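Local coordinates for protein methylmalonyl-CoA carboxyltransferase 5S subunit (Propionibacterium freudenreichii subsp. shermanii, PDB 1RQB) that transfers a carboxyl group from the biotin of the 1.3S subunit to pyruvate, forming oxaloacetate at a cobalt site, at residues C165-P170 / F355-T360. Sequence-based numbering, arbitrary orientation.
Sequences CYTISP and FPPLVT
Pro170 lies over one face of the Phe355 ring, and the two side chains cross at about a right angle. Pro170 CD sits 4.0 Å from the centroid of the Phe355 ring, 29° off the ring normal, a CH-pi contact. The nearest approach is Pro170 CD to Phe355 CE2, 3.6 Å. Ser169 OG comes within 3.9 Å of Phe355 CB, but it is hydrogen-bonded to His172 ND1 and to Val171 N in its own loop.

Further along, Thr167 meets Pro357. Thr167 CB is 4.0 Å from Pro357 CA. One rotamer serves both branches of Thr167: with OG1 anti to the backbone N (chi1 -177°), OG1 meets a water and CG2 reaches Pro357 CG. The water is 2.8 Å from Thr167 OG1 and accepts from Leu358 N at 2.8 Å. Cys165 CB touches Pro357 CB more loosely, at 4.4 Å.

The contact joins the loop after TIM-barrel strand 159-163 to the loop between helices 339-352 and 362-376 of the carboxylase domain. Arg350 of helix 339-352 hydrogen-bonds to Ile168 O and Pro356 O, and weakly to Thr167 OG1. The Cys165 side chain is about 9 Å from the cobalt ion. No direct hydrogen bond crosses between the two segments. Their join therefore depends on apolar fit and on shared polar partners, the water and Arg350.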
loop_
_atom_site.group_PDB
_atom_site.type_symbol
_atom_site.label_atom_id
_atom_site.label_comp_id
_atom_site.label_asym_id
_atom_site.label_seq_id
_atom_site.Cartn_x
_atom_site.Cartn_y
_atom_site.Cartn_z
ATOM N N CYS A 165 -8.539 -17.625 -13.398
ATOM C CA CYS A 165 -8.335 -16.171 -13.445
ATOM C C CYS A 165 -9.626 -15.518 -12.950
ATOM O O CYS A 165 -10.704 -15.727 -13.508
ATOM C CB CYS A 165 -8.027 -15.692 -14.862
ATOM S SG CYS A 165 -6.398 -16.198 -15.439
ATOM N N TYR A 166 -9.492 -14.752 -11.881
ATOM C CA TYR A 166 -10.648 -14.088 -11.267
ATOM C C TYR A 166 -10.986 -12.808 -12.030
ATOM O O TYR A 166 -10.110 -12.041 -12.427
ATOM C CB TYR A 166 -10.351 -13.706 -9.817
ATOM C CG TYR A 166 -11.535 -13.031 -9.157
ATOM C CD1 TYR A 166 -12.642 -13.774 -8.756
ATOM C CD2 TYR A 166 -11.569 -11.641 -8.978
ATOM C CE1 TYR A 166 -13.760 -13.156 -8.187
ATOM C CE2 TYR A 166 -12.683 -11.011 -8.418
ATOM C CZ TYR A 166 -13.773 -11.775 -8.024
ATOM O OH TYR A 166 -14.869 -11.168 -7.454
ATOM N N THR A 167 -12.272 -12.596 -12.245
ATOM C CA THR A 167 -12.699 -11.343 -12.881
ATOM C C THR A 167 -14.102 -11.014 -12.371
ATOM O O THR A 167 -14.712 -11.801 -11.648
ATOM C CB THR A 167 -12.711 -11.429 -14.447
ATOM O OG1 THR A 167 -13.065 -10.146 -14.988
ATOM C CG2 THR A 167 -13.729 -12.454 -14.937
ATOM N N ILE A 168 -14.563 -9.818 -12.701
ATOM C CA ILE A 168 -15.929 -9.413 -12.347
ATOM C C ILE A 168 -16.676 -9.197 -13.665
ATOM O O ILE A 168 -16.186 -8.513 -14.561
ATOM C CB ILE A 168 -15.948 -8.117 -11.500
ATOM C CG1 ILE A 168 -15.330 -8.389 -10.115
ATOM C CG2 ILE A 168 -17.375 -7.634 -11.310
ATOM C CD1 ILE A 168 -15.175 -7.145 -9.257
ATOM N N SER A 169 -17.825 -9.837 -13.805
ATOM C CA SER A 169 -18.645 -9.683 -15.016
ATOM C C SER A 169 -20.019 -10.291 -14.737
ATOM O O SER A 169 -20.193 -11.051 -13.786
ATOM C CB SER A 169 -18.029 -10.405 -16.219
ATOM O OG SER A 169 -18.507 -11.735 -16.295
ATOM N N PRO A 170 -21.000 -9.964 -15.581
ATOM C CA PRO A 170 -22.361 -10.477 -15.421
ATOM C C PRO A 170 -22.458 -12.004 -15.395
ATOM O O PRO A 170 -23.422 -12.553 -14.864
ATOM C CB PRO A 170 -23.098 -9.884 -16.625
ATOM C CG PRO A 170 -22.386 -8.582 -16.852
ATOM C CD PRO A 170 -20.927 -8.985 -16.681
ATOM N N PHE A 355 -17.358 -12.284 -22.558
ATOM C CA PHE A 355 -16.906 -11.843 -21.230
ATOM C C PHE A 355 -15.599 -12.504 -20.791
ATOM O O PHE A 355 -15.509 -13.048 -19.691
ATOM C CB PHE A 355 -17.973 -12.112 -20.169
ATOM C CG PHE A 355 -19.170 -11.226 -20.291
ATOM C CD1 PHE A 355 -20.405 -11.750 -20.654
ATOM C CD2 PHE A 355 -19.059 -9.861 -20.061
ATOM C CE1 PHE A 355 -21.519 -10.921 -20.787
ATOM C CE2 PHE A 355 -20.161 -9.026 -20.189
ATOM C CZ PHE A 355 -21.396 -9.561 -20.554
ATOM N N PRO A 356 -14.569 -12.481 -21.639
ATOM C CA PRO A 356 -13.359 -13.118 -21.118
ATOM C C PRO A 356 -12.725 -12.198 -20.073
ATOM O O PRO A 356 -12.987 -10.996 -20.043
ATOM C CB PRO A 356 -12.483 -13.253 -22.358
ATOM C CG PRO A 356 -12.870 -12.025 -23.156
ATOM C CD PRO A 356 -14.391 -12.064 -23.040
ATOM N N PRO A 357 -11.908 -12.766 -19.172
ATOM C CA PRO A 357 -11.233 -11.970 -18.132
ATOM C C PRO A 357 -10.357 -10.979 -18.902
ATOM O O PRO A 357 -9.818 -11.330 -19.950
ATOM C CB PRO A 357 -10.393 -13.012 -17.394
ATOM C CG PRO A 357 -11.191 -14.285 -17.566
ATOM C CD PRO A 357 -11.636 -14.205 -19.010
ATOM N N LEU A 358 -10.200 -9.750 -18.412
ATOM C CA LEU A 358 -9.394 -8.773 -19.159
ATOM C C LEU A 358 -7.929 -8.810 -18.721
ATOM O O LEU A 358 -7.408 -7.875 -18.114
ATOM C CB LEU A 358 -9.971 -7.364 -19.015
ATOM C CG LEU A 358 -11.328 -7.177 -19.708
ATOM C CD1 LEU A 358 -11.749 -5.735 -19.588
ATOM C CD2 LEU A 358 -11.241 -7.572 -21.184
ATOM N N VAL A 359 -7.274 -9.911 -19.047
ATOM C CA VAL A 359 -5.849 -10.085 -18.735
ATOM C C VAL A 359 -5.113 -10.243 -20.067
ATOM O O VAL A 359 -5.735 -10.521 -21.091
ATOM C CB VAL A 359 -5.611 -11.343 -17.887
ATOM C CG1 VAL A 359 -6.370 -11.232 -16.594
ATOM C CG2 VAL A 359 -6.059 -12.584 -18.647
ATOM N N THR A 360 -3.804 -10.049 -20.058
ATOM C CA THR A 360 -3.035 -10.210 -21.300
ATOM C C THR A 360 -3.214 -11.649 -21.784
ATOM O O THR A 360 -3.151 -12.586 -20.990
ATOM C CB THR A 360 -1.543 -9.949 -21.063
ATOM O OG1 THR A 360 -1.372 -8.623 -20.554
ATOM C CG2 THR A 360 -0.766 -10.098 -22.364
HETATM O O HOH W 1 -10.823 -8.789 -15.830
#